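Local atomic coordinates of molinate hydrolase (Gulosibacter molinativorax, PDB entry 4UB9), a protein that hydrolyses the thiocarbamate pesticide molinate and binds zinc, as a member of the amidohydrolase family. Residues Gln85-Leu93 and Asp446-Pro454; Gly41-Gly49 and Phe433-Val441. All coordinates share one frame; numbering follows the deposited sequence.

Contact 1. Residues Gln85-Leu93 and Asp446-Pro454; sequences QGKWILPGL and DVVVLDQDP
Strands W88-P91 and V447-L450 run antiparallel, a pairing that brings the early and late parts of the chain together in the small β-domain that accompanies the catalytic barrel in amidohydrolases. W88 and L450 form one hydrogen-bonded pair: W88 N reaches L450 O at 2.9 Å, almost straight, and L450 N answers to W88 O. L90 and V448 form the next, with L90 N 2.9 Å from V448 O and V448 N donating back to L90 O. Past P91 the pattern is carried on by G92 N, which meets D446 O at 2.8 Å from well above the carbonyl plane. The buried D446 carboxylate is held by a salt bridge to R167 and a hydrogen bond from E470 N. On the face of W88, L90, V448 and L450, L90 CB lies against V448 CG2 (3.8 Å), while L90 CD1 meets L450 CD1 with the two leucines crossing at about a right angle. I89 CG2 touches V447 CG1 at 3.6 Å, the valine branch being placed there by chi1 176°, anti to its backbone nitrogen. At the far end K87 NZ makes a salt bridge to D451, though the exact place of D451 OD1 is doubtful; S465 OG also binds the ammonium. The loop Q452-P454 lies over one face of the indole, with D451 O at its edge. The D453 carboxylate lies nearly parallel to the ring, 7° between planes, and its OD1 accepts from L455 N. D453 CB makes a CH-pi contact 3.8 Å from the centroid of the six-membered ring of W88, and P454 CD covers the five-membered ring.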
ATOM      1  N   GLN A  85     -37.206 -43.457  18.246  1.00 53.89           N
ATOM      2  CA  GLN A  85     -37.331 -43.771  19.656  1.00 58.02           C
ATOM      3  C   GLN A  85     -36.103 -43.275  20.375  1.00 53.19           C
ATOM      4  O   GLN A  85     -34.997 -43.542  19.963  1.00 55.43           O
ATOM      5  CB  GLN A  85     -37.411 -45.285  19.839  1.00 69.32           C
ATOM      6  CG  GLN A  85     -38.658 -45.810  20.536  1.00 79.31           C
ATOM      7  CD  GLN A  85     -38.356 -46.812  21.645  1.00 82.99           C
ATOM      8  OE1 GLN A  85     -37.477 -47.662  21.526  1.00 91.89           O
ATOM      9  NE2 GLN A  85     -39.093 -46.714  22.732  1.00 80.55           N
ATOM     10  N   GLY A  86     -36.312 -42.573  21.476  1.00 49.93           N
ATOM     11  CA  GLY A  86     -35.227 -41.996  22.240  1.00 47.87           C
ATOM     12  C   GLY A  86     -34.585 -40.783  21.609  1.00 47.92           C
ATOM     13  O   GLY A  86     -33.532 -40.349  22.003  1.00 44.90           O
ATOM     14  N   LYS A  87     -35.256 -40.226  20.628  1.00 49.82           N
ATOM     15  CA  LYS A  87     -34.691 -39.179  19.814  1.00 52.47           C
ATOM     16  C   LYS A  87     -35.607 -37.972  19.686  1.00 57.73           C
ATOM     17  O   LYS A  87     -36.764 -37.999  20.048  1.00 60.20           O
ATOM     18  CB  LYS A  87     -34.309 -39.723  18.447  1.00 53.19           C
ATOM     19  CG  LYS A  87     -33.102 -40.635  18.509  1.00 57.90           C
ATOM     20  CD  LYS A  87     -32.746 -41.241  17.170  1.00 59.03           C
ATOM     21  CE  LYS A  87     -31.662 -42.286  17.340  1.00 61.19           C
ATOM     22  NZ  LYS A  87     -30.588 -42.160  16.334  1.00 60.45           N
ATOM     23  N   TRP A  88     -35.041 -36.884  19.222  1.00 56.05           N
ATOM     24  CA  TRP A  88     -35.769 -35.649  19.066  1.00 48.30           C
ATOM     25  C   TRP A  88     -35.998 -35.319  17.601  1.00 42.42           C
ATOM     26  O   TRP A  88     -35.133 -35.438  16.778  1.00 41.38           O
ATOM     27  CB  TRP A  88     -35.067 -34.529  19.800  1.00 45.97           C
ATOM     28  CG  TRP A  88     -35.227 -34.630  21.274  1.00 47.81           C
ATOM     29  CD1 TRP A  88     -36.066 -33.889  22.060  1.00 48.81           C
ATOM     30  CD2 TRP A  88     -34.529 -35.512  22.153  1.00 46.47           C
ATOM     31  NE1 TRP A  88     -35.933 -34.261  23.381  1.00 46.23           N
ATOM     32  CE2 TRP A  88     -34.988 -35.247  23.464  1.00 47.88           C
ATOM     33  CE3 TRP A  88     -33.553 -36.488  21.964  1.00 46.27           C
ATOM     34  CZ2 TRP A  88     -34.518 -35.941  24.576  1.00 45.76           C
ATOM     35  CZ3 TRP A  88     -33.077 -37.179  23.072  1.00 50.84           C
ATOM     36  CH2 TRP A  88     -33.567 -36.899  24.367  1.00 53.37           C
ATOM     37  N   ILE A  89     -37.222 -34.922  17.319  1.00 41.13           N
ATOM     38  CA  ILE A  89     -37.657 -34.574  15.985  1.00 39.33           C
ATOM     39  C   ILE A  89     -37.892 -33.057  15.879  1.00 37.94           C
ATOM     40  O   ILE A  89     -38.770 -32.507  16.553  1.00 38.60           O
ATOM     41  CB  ILE A  89     -38.967 -35.265  15.609  1.00 37.24           C
ATOM     42  CG1 ILE A  89     -38.806 -36.781  15.706  1.00 37.26           C
ATOM     43  CG2 ILE A  89     -39.364 -34.873  14.188  1.00 39.66           C
ATOM     44  CD1 ILE A  89     -40.118 -37.549  15.624  1.00 34.30           C
ATOM     45  N   LEU A  90     -37.117 -32.416  15.006  1.00 37.42           N
ATOM     46  CA  LEU A  90     -37.198 -30.959  14.756  1.00 35.03           C
ATOM     47  C   LEU A  90     -37.562 -30.667  13.313  1.00 36.58           C
ATOM     48  O   LEU A  90     -37.430 -31.559  12.444  1.00 34.44           O
ATOM     49  CB  LEU A  90     -35.898 -30.274  15.079  1.00 35.14           C
ATOM     50  CG  LEU A  90     -35.611 -29.977  16.550  1.00 37.82           C
ATOM     51  CD1 LEU A  90     -35.388 -31.262  17.362  1.00 38.44           C
ATOM     52  CD2 LEU A  90     -34.396 -29.078  16.678  1.00 36.14           C
ATOM     53  N   PRO A  91     -38.010 -29.418  13.023  1.00 35.98           N
ATOM     54  CA  PRO A  91     -38.255 -29.092  11.636  1.00 36.49           C
ATOM     55  C   PRO A  91     -36.936 -28.988  10.945  1.00 33.41           C
ATOM     56  O   PRO A  91     -35.918 -28.802  11.584  1.00 31.69           O
ATOM     57  CB  PRO A  91     -38.933 -27.720  11.697  1.00 41.21           C
ATOM     58  CG  PRO A  91     -39.208 -27.452  13.136  1.00 41.57           C
ATOM     59  CD  PRO A  91     -38.253 -28.274  13.899  1.00 38.94           C
ATOM     60  N   GLY A  92     -36.967 -29.073   9.631  1.00 35.48           N
ATOM     61  CA  GLY A  92     -35.780 -28.726   8.842  1.00 37.46           C
ATOM     62  C   GLY A  92     -35.228 -27.358   9.289  1.00 38.26           C
ATOM     63  O   GLY A  92     -35.987 -26.382   9.454  1.00 34.85           O
ATOM     64  N   LEU A  93     -33.931 -27.301   9.551  1.00 33.75           N
ATOM     65  CA  LEU A  93     -33.329 -26.071  10.022  1.00 35.58           C
ATOM     66  C   LEU A  93     -33.275 -25.036   8.895  1.00 36.48           C
ATOM     67  O   LEU A  93     -33.243 -25.373   7.697  1.00 31.87           O
ATOM     68  CB  LEU A  93     -31.955 -26.299  10.644  1.00 35.39           C
ATOM     69  CG  LEU A  93     -31.958 -27.314  11.800  1.00 38.23           C
ATOM     70  CD1 LEU A  93     -30.564 -27.522  12.358  1.00 37.25           C
ATOM     71  CD2 LEU A  93     -32.885 -26.916  12.913  1.00 37.01           C
ATOM     72  N   ASP A 446     -39.851 -31.326   5.659  1.00 38.22           N
ATOM     73  CA  ASP A 446     -38.466 -31.106   6.004  1.00 38.26           C
ATOM     74  C   ASP A 446     -38.298 -31.375   7.464  1.00 41.90           C
ATOM     75  O   ASP A 446     -38.879 -30.685   8.316  1.00 46.83           O
ATOM     76  CB  ASP A 446     -38.048 -29.654   5.702  1.00 45.62           C
ATOM     77  CG  ASP A 446     -38.096 -29.296   4.197  1.00 45.89           C
ATOM     78  OD1 ASP A 446     -38.274 -30.197   3.348  1.00 50.39           O
ATOM     79  OD2 ASP A 446     -37.967 -28.083   3.873  1.00 51.60           O
ATOM     80  N   VAL A 447     -37.436 -32.318   7.800  1.00 40.47           N
ATOM     81  CA  VAL A 447     -37.308 -32.742   9.200  1.00 35.16           C
ATOM     82  C   VAL A 447     -35.902 -33.156   9.475  1.00 37.67           C
ATOM     83  O   VAL A 447     -35.226 -33.717   8.612  1.00 43.69           O
ATOM     84  CB  VAL A 447     -38.187 -33.974   9.469  1.00 40.37           C
ATOM     85  CG1 VAL A 447     -38.014 -34.490  10.866  1.00 39.53           C
ATOM     86  CG2 VAL A 447     -39.647 -33.644   9.219  1.00 44.11           C
ATOM     87  N   VAL A 448     -35.440 -32.840  10.674  1.00 35.02           N
ATOM     88  CA  VAL A 448     -34.218 -33.415  11.160  1.00 35.02           C
ATOM     89  C   VAL A 448     -34.450 -34.172  12.464  1.00 38.91           C
ATOM     90  O   VAL A 448     -35.370 -33.847  13.228  1.00 37.22           O
ATOM     91  CB  VAL A 448     -33.104 -32.394  11.359  1.00 35.78           C
ATOM     92  CG1 VAL A 448     -32.897 -31.652  10.071  1.00 40.56           C
ATOM     93  CG2 VAL A 448     -33.383 -31.444  12.496  1.00 38.41           C
ATOM     94  N   VAL A 449     -33.584 -35.150  12.720  1.00 36.11           N
ATOM     95  CA  VAL A 449     -33.674 -35.978  13.904  1.00 34.27           C
ATOM     96  C   VAL A 449     -32.360 -35.919  14.632  1.00 34.46           C
ATOM     97  O   VAL A 449     -31.316 -36.199  14.040  1.00 34.65           O
ATOM     98  CB  VAL A 449     -33.988 -37.441  13.533  1.00 39.33           C
ATOM     99  CG1 VAL A 449     -34.064 -38.304  14.782  1.00 39.46           C
ATOM    100  CG2 VAL A 449     -35.295 -37.537  12.751  1.00 38.14           C
ATOM    101  N   LEU A 450     -32.416 -35.565  15.914  1.00 35.60           N
ATOM    102  CA  LEU A 450     -31.249 -35.510  16.782  1.00 33.66           C
ATOM    103  C   LEU A 450     -31.247 -36.627  17.817  1.00 41.46           C
ATOM    104  O   LEU A 450     -32.288 -37.068  18.275  1.00 38.82           O
ATOM    105  CB  LEU A 450     -31.221 -34.207  17.546  1.00 37.02           C
ATOM    106  CG  LEU A 450     -31.425 -32.918  16.769  1.00 35.38           C
ATOM    107  CD1 LEU A 450     -31.448 -31.751  17.734  1.00 36.89           C
ATOM    108  CD2 LEU A 450     -30.307 -32.732  15.773  1.00 38.63           C
ATOM    109  N   ASP A 451     -30.050 -37.023  18.231  1.00 44.35           N
ATOM    110  CA  ASP A 451     -29.872 -38.098  19.227  1.00 48.12           C
ATOM    111  C   ASP A 451     -29.912 -37.633  20.647  1.00 47.67           C
ATOM    112  O   ASP A 451     -30.088 -38.422  21.544  1.00 48.62           O
ATOM    113  CB  ASP A 451     -28.512 -38.757  19.057  1.00 49.91           C
ATOM    114  CG  ASP A 451     -28.457 -39.629  17.858  1.00 52.38           C
ATOM    115  OD1 ASP A 451     -29.528 -39.925  17.303  1.00 52.71           O
ATOM    116  OD2 ASP A 451     -27.342 -39.979  17.431  1.00 65.04           O
ATOM    117  N   GLN A 452     -29.667 -36.356  20.856  1.00 48.99           N
ATOM    118  CA  GLN A 452     -29.723 -35.813  22.184  1.00 45.61           C
ATOM    119  C   GLN A 452     -30.558 -34.574  22.248  1.00 48.19           C
ATOM    120  O   GLN A 452     -30.955 -34.034  21.220  1.00 46.40           O
ATOM    121  CB  GLN A 452     -28.343 -35.575  22.709  1.00 48.78           C
ATOM    122  CG  GLN A 452     -27.669 -36.893  23.006  1.00 54.23           C
ATOM    123  CD  GLN A 452     -26.221 -36.683  23.337  1.00 56.91           C
ATOM    124  OE1 GLN A 452     -25.877 -36.127  24.381  1.00 54.82           O
ATOM    125  NE2 GLN A 452     -25.353 -37.156  22.469  1.00 66.20           N
ATOM    126  N   ASP A 453     -30.848 -34.149  23.479  1.00 47.03           N
ATOM    127  CA  ASP A 453     -31.851 -33.144  23.767  1.00 41.64           C
ATOM    128  C   ASP A 453     -31.298 -31.723  23.639  1.00 39.91           C
ATOM    129  O   ASP A 453     -30.537 -31.246  24.493  1.00 39.15           O
ATOM    130  CB  ASP A 453     -32.408 -33.341  25.176  1.00 48.49           C
ATOM    131  CG  ASP A 453     -33.598 -32.420  25.486  1.00 56.70           C
ATOM    132  OD1 ASP A 453     -34.186 -31.804  24.568  1.00 58.56           O
ATOM    133  OD2 ASP A 453     -33.964 -32.336  26.663  1.00 58.87           O
ATOM    134  N   PRO A 454     -31.736 -31.007  22.606  1.00 36.88           N
ATOM    135  CA  PRO A 454     -31.263 -29.642  22.392  1.00 38.88           C
ATOM    136  C   PRO A 454     -31.738 -28.649  23.441  1.00 38.23           C
ATOM    137  O   PRO A 454     -31.071 -27.655  23.676  1.00 40.13           O
ATOM    138  CB  PRO A 454     -31.829 -29.289  21.033  1.00 39.13           C
ATOM    139  CG  PRO A 454     -32.998 -30.196  20.817  1.00 40.25           C
ATOM    140  CD  PRO A 454     -32.718 -31.435  21.593  1.00 39.84           C
TER

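Contact 2. Residues Gly41-Gly49 and Phe433-Val441; sequences GTLIDGNGG and FDELGSIDV
D45 and I439 are joined by a backbone hydrogen bond, although neither residue belongs to a regular strand or helix: I439 N donates to D45 O over 2.8 Å, in the carbonyl plane. The same oxygen has S438 CB beside it at 3.2 Å. Behind this bond the loop D45-N47 is braced by an Asx turn, in which D45 OD1 accepts from N47 N (3.1 Å) from above the carboxylate plane. With chi1 at 64° the D45 carboxylate is folded back over its own backbone, where that turn can close. G46 passes close to G437 and S438, and a CB there would be crowded by G437 O and S438 CB. Beside the backbone bond, L43 CD1 packs on I439 CD1 at 3.6 Å, the two side chains crossing at a slant. The N47 amide stands steeply to the F433 ring, near its CZ edge. Across from N47, D440 OD2 receives S438 OG at 2.9 Å on its anti lone pair, and S438 OG is also hydrogen-bonded to K443 NZ. Putting an alanine at D440 would probably leave S438 OG without its carboxylate acceptor, with K443 NZ as the remaining partner named here. I439 and L43 together reach I89 of strand 88-95 and V67 of strand 63-69, while F433 rests on A424 and A427 of helix 424-429 and has cation-pi contacts with K428 and K443.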
ATOM      1  N   GLY A  41     -40.667 -40.388  18.343  1.00 53.84           N
ATOM      2  CA  GLY A  41     -39.704 -39.468  18.970  1.00 48.53           C
ATOM      3  C   GLY A  41     -40.370 -38.305  19.675  1.00 44.14           C
ATOM      4  O   GLY A  41     -41.569 -38.087  19.541  1.00 41.06           O
ATOM      5  N   THR A  42     -39.584 -37.610  20.488  1.00 45.37           N
ATOM      6  CA  THR A  42     -40.015 -36.361  21.108  1.00 45.81           C
ATOM      7  C   THR A  42     -40.047 -35.230  20.050  1.00 44.30           C
ATOM      8  O   THR A  42     -39.020 -34.854  19.499  1.00 34.86           O
ATOM      9  CB  THR A  42     -39.103 -35.992  22.286  1.00 44.72           C
ATOM     10  OG1 THR A  42     -39.083 -37.084  23.212  1.00 42.15           O
ATOM     11  CG2 THR A  42     -39.631 -34.746  23.007  1.00 49.02           C
ATOM     12  N   LEU A  43     -41.244 -34.711  19.795  1.00 45.70           N
ATOM     13  CA  LEU A  43     -41.443 -33.666  18.807  1.00 43.15           C
ATOM     14  C   LEU A  43     -41.250 -32.244  19.354  1.00 41.88           C
ATOM     15  O   LEU A  43     -41.890 -31.826  20.346  1.00 41.13           O
ATOM     16  CB  LEU A  43     -42.819 -33.760  18.185  1.00 44.73           C
ATOM     17  CG  LEU A  43     -43.139 -32.658  17.142  1.00 46.87           C
ATOM     18  CD1 LEU A  43     -42.330 -32.846  15.880  1.00 44.45           C
ATOM     19  CD2 LEU A  43     -44.616 -32.669  16.788  1.00 42.64           C
ATOM     20  N   ILE A  44     -40.347 -31.517  18.695  1.00 36.43           N
ATOM     21  CA  ILE A  44     -40.141 -30.069  18.919  1.00 38.34           C
ATOM     22  C   ILE A  44     -40.502 -29.449  17.607  1.00 39.83           C
ATOM     23  O   ILE A  44     -39.711 -29.488  16.661  1.00 37.50           O
ATOM     24  CB  ILE A  44     -38.703 -29.721  19.291  1.00 41.45           C
ATOM     25  CG1 ILE A  44     -38.321 -30.392  20.619  1.00 42.37           C
ATOM     26  CG2 ILE A  44     -38.549 -28.215  19.398  1.00 42.93           C
ATOM     27  CD1 ILE A  44     -36.902 -30.140  21.103  1.00 41.24           C
ATOM     28  N   ASP A  45     -41.739 -28.972  17.501  1.00 39.58           N
ATOM     29  CA  ASP A  45     -42.348 -28.709  16.164  1.00 39.67           C
ATOM     30  C   ASP A  45     -42.048 -27.329  15.547  1.00 37.02           C
ATOM     31  O   ASP A  45     -42.377 -27.071  14.391  1.00 38.54           O
ATOM     32  CB  ASP A  45     -43.875 -28.941  16.197  1.00 38.74           C
ATOM     33  CG  ASP A  45     -44.610 -27.985  17.126  1.00 40.89           C
ATOM     34  OD1 ASP A  45     -43.980 -27.279  17.968  1.00 48.10           O
ATOM     35  OD2 ASP A  45     -45.835 -27.944  17.019  1.00 43.45           O
ATOM     36  N   GLY A  46     -41.492 -26.441  16.355  1.00 39.77           N
ATOM     37  CA  GLY A  46     -41.174 -25.072  15.928  1.00 39.33           C
ATOM     38  C   GLY A  46     -42.208 -24.010  16.307  1.00 39.68           C
ATOM     39  O   GLY A  46     -41.994 -22.816  16.073  1.00 43.72           O
ATOM     40  N   ASN A  47     -43.311 -24.427  16.914  1.00 40.07           N
ATOM     41  CA  ASN A  47     -44.344 -23.480  17.370  1.00 37.26           C
ATOM     42  C   ASN A  47     -44.137 -23.032  18.801  1.00 37.98           C
ATOM     43  O   ASN A  47     -44.870 -22.193  19.296  1.00 42.02           O
ATOM     44  CB  ASN A  47     -45.701 -24.082  17.189  1.00 37.63           C
ATOM     45  CG  ASN A  47     -46.014 -24.340  15.727  1.00 38.23           C
ATOM     46  OD1 ASN A  47     -46.198 -25.477  15.293  1.00 38.70           O
ATOM     47  ND2 ASN A  47     -46.045 -23.289  14.956  1.00 37.22           N
ATOM     48  N   GLY A  48     -43.114 -23.574  19.451  1.00 36.48           N
ATOM     49  CA  GLY A  48     -42.660 -23.053  20.750  1.00 39.22           C
ATOM     50  C   GLY A  48     -43.199 -23.708  22.006  1.00 38.89           C
ATOM     51  O   GLY A  48     -42.880 -23.310  23.116  1.00 35.98           O
ATOM     52  N   GLY A  49     -44.091 -24.656  21.803  1.00 38.90           N
ATOM     53  CA  GLY A  49     -44.776 -25.277  22.904  1.00 45.67           C
ATOM     54  C   GLY A  49     -43.876 -26.294  23.566  1.00 47.13           C
ATOM     55  O   GLY A  49     -42.829 -26.591  23.079  1.00 49.33           O
ATOM     56  N   PHE A 433     -43.678 -18.993   6.020  1.00 37.17           N
ATOM     57  CA  PHE A 433     -44.126 -19.845   7.136  1.00 41.15           C
ATOM     58  C   PHE A 433     -45.332 -20.726   6.801  1.00 40.96           C
ATOM     59  O   PHE A 433     -45.567 -21.729   7.444  1.00 45.41           O
ATOM     60  CB  PHE A 433     -44.418 -19.022   8.384  1.00 37.08           C
ATOM     61  CG  PHE A 433     -44.516 -19.845   9.640  1.00 39.97           C
ATOM     62  CD1 PHE A 433     -43.475 -20.672  10.036  1.00 38.24           C
ATOM     63  CD2 PHE A 433     -45.689 -19.811  10.430  1.00 38.22           C
ATOM     64  CE1 PHE A 433     -43.581 -21.437  11.197  1.00 41.38           C
ATOM     65  CE2 PHE A 433     -45.788 -20.553  11.603  1.00 38.48           C
ATOM     66  CZ  PHE A 433     -44.752 -21.392  11.973  1.00 38.91           C
ATOM     67  N   ASP A 434     -46.075 -20.344   5.782  1.00 45.32           N
ATOM     68  CA  ASP A 434     -47.146 -21.191   5.234  1.00 45.61           C
ATOM     69  C   ASP A 434     -46.582 -22.498   4.652  1.00 45.19           C
ATOM     70  O   ASP A 434     -47.274 -23.481   4.609  1.00 50.87           O
ATOM     71  CB  ASP A 434     -47.996 -20.438   4.190  1.00 48.03           C
ATOM     72  CG  ASP A 434     -47.156 -19.860   3.031  1.00 58.63           C
ATOM     73  OD1 ASP A 434     -45.960 -19.499   3.225  1.00 57.36           O
ATOM     74  OD2 ASP A 434     -47.696 -19.750   1.913  1.00 61.87           O
ATOM     75  N   GLU A 435     -45.315 -22.529   4.281  1.00 45.58           N
ATOM     76  CA  GLU A 435     -44.706 -23.703   3.653  1.00 43.23           C
ATOM     77  C   GLU A 435     -43.604 -24.416   4.393  1.00 39.99           C
ATOM     78  O   GLU A 435     -43.362 -25.608   4.162  1.00 38.81           O
ATOM     79  CB  GLU A 435     -44.129 -23.308   2.335  1.00 51.88           C
ATOM     80  CG  GLU A 435     -45.205 -22.920   1.378  1.00 66.29           C
ATOM     81  CD  GLU A 435     -44.901 -23.430   0.003  1.00 81.36           C
ATOM     82  OE1 GLU A 435     -45.855 -23.825  -0.701  1.00 98.50           O
ATOM     83  OE2 GLU A 435     -43.712 -23.426  -0.369  1.00 81.89           O
ATOM     84  N   LEU A 436     -42.905 -23.709   5.257  1.00 35.36           N
ATOM     85  CA  LEU A 436     -41.783 -24.311   5.955  1.00 36.65           C
ATOM     86  C   LEU A 436     -41.490 -23.624   7.268  1.00 34.22           C
ATOM     87  O   LEU A 436     -42.113 -22.628   7.606  1.00 34.58           O
ATOM     88  CB  LEU A 436     -40.534 -24.324   5.057  1.00 39.68           C
ATOM     89  CG  LEU A 436     -40.024 -22.940   4.587  1.00 37.82           C
ATOM     90  CD1 LEU A 436     -38.917 -22.439   5.494  1.00 37.41           C
ATOM     91  CD2 LEU A 436     -39.562 -22.992   3.160  1.00 37.55           C
ATOM     92  N   GLY A 437     -40.603 -24.241   8.039  1.00 36.41           N
ATOM     93  CA  GLY A 437     -40.144 -23.681   9.316  1.00 37.10           C
ATOM     94  C   GLY A 437     -40.816 -24.250  10.548  1.00 32.93           C
ATOM     95  O   GLY A 437     -40.481 -23.892  11.674  1.00 37.67           O
ATOM     96  N   SER A 438     -41.799 -25.105  10.330  1.00 30.68           N
ATOM     97  CA  SER A 438     -42.392 -25.875  11.426  1.00 33.18           C
ATOM     98  C   SER A 438     -42.958 -27.193  10.923  1.00 35.80           C
ATOM     99  O   SER A 438     -43.320 -27.347   9.747  1.00 38.02           O
ATOM    100  CB  SER A 438     -43.499 -25.094  12.164  1.00 32.60           C
ATOM    101  OG  SER A 438     -44.654 -24.929  11.330  1.00 32.86           O
ATOM    102  N   ILE A 439     -43.114 -28.093  11.877  1.00 36.15           N
ATOM    103  CA  ILE A 439     -43.781 -29.352  11.627  1.00 40.09           C
ATOM    104  C   ILE A 439     -45.286 -29.240  11.888  1.00 41.36           C
ATOM    105  O   ILE A 439     -45.745 -29.154  13.027  1.00 40.43           O
ATOM    106  CB  ILE A 439     -43.162 -30.450  12.480  1.00 41.73           C
ATOM    107  CG1 ILE A 439     -41.728 -30.672  11.984  1.00 43.98           C
ATOM    108  CG2 ILE A 439     -43.982 -31.724  12.340  1.00 39.56           C
ATOM    109  CD1 ILE A 439     -40.890 -31.598  12.837  1.00 50.67           C
ATOM    110  N   ASP A 440     -46.029 -29.176  10.801  1.00 41.95           N
ATOM    111  CA  ASP A 440     -47.465 -28.857  10.814  1.00 42.00           C
ATOM    112  C   ASP A 440     -48.057 -29.410   9.548  1.00 42.37           C
ATOM    113  O   ASP A 440     -47.436 -29.360   8.485  1.00 43.71           O
ATOM    114  CB  ASP A 440     -47.746 -27.336  10.829  1.00 45.39           C
ATOM    115  CG  ASP A 440     -47.838 -26.750  12.245  1.00 45.55           C
ATOM    116  OD1 ASP A 440     -48.723 -27.188  13.005  1.00 53.02           O
ATOM    117  OD2 ASP A 440     -47.022 -25.867  12.623  1.00 48.79           O
ATOM    118  N   VAL A 441     -49.256 -29.942   9.681  1.00 40.89           N
ATOM    119  CA  VAL A 441     -49.911 -30.606   8.581  1.00 42.15           C
ATOM    120  C   VAL A 441     -50.040 -29.607   7.461  1.00 40.35           C
ATOM    121  O   VAL A 441     -50.426 -28.485   7.687  1.00 48.93           O
ATOM    122  CB  VAL A 441     -51.303 -31.160   8.998  1.00 43.23           C
ATOM    123  CG1 VAL A 441     -52.077 -31.667   7.784  1.00 43.09           C
ATOM    124  CG2 VAL A 441     -51.127 -32.279  10.025  1.00 41.82           C
TER

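Contacts 1 and 2 have centres about 11 Å apart and share one mixed sheet, in which strand 88-95 lies between 41-43, parallel to it, and 447-450, antiparallel. Along the chain the order is 41-49, 85-93, 433-441, 446-454, so the segments alternate: each contact ties an early piece to a late one across more than 350 residues. They meet directly where I89 N probably hydrogen-bonds to T42 O, and I44 N to I89 O, while P91 packs on I44 and D45. Chain pieces from before and after the long intervening region are thereby brought side by side, away from the zinc-binding histidines H282 and H302.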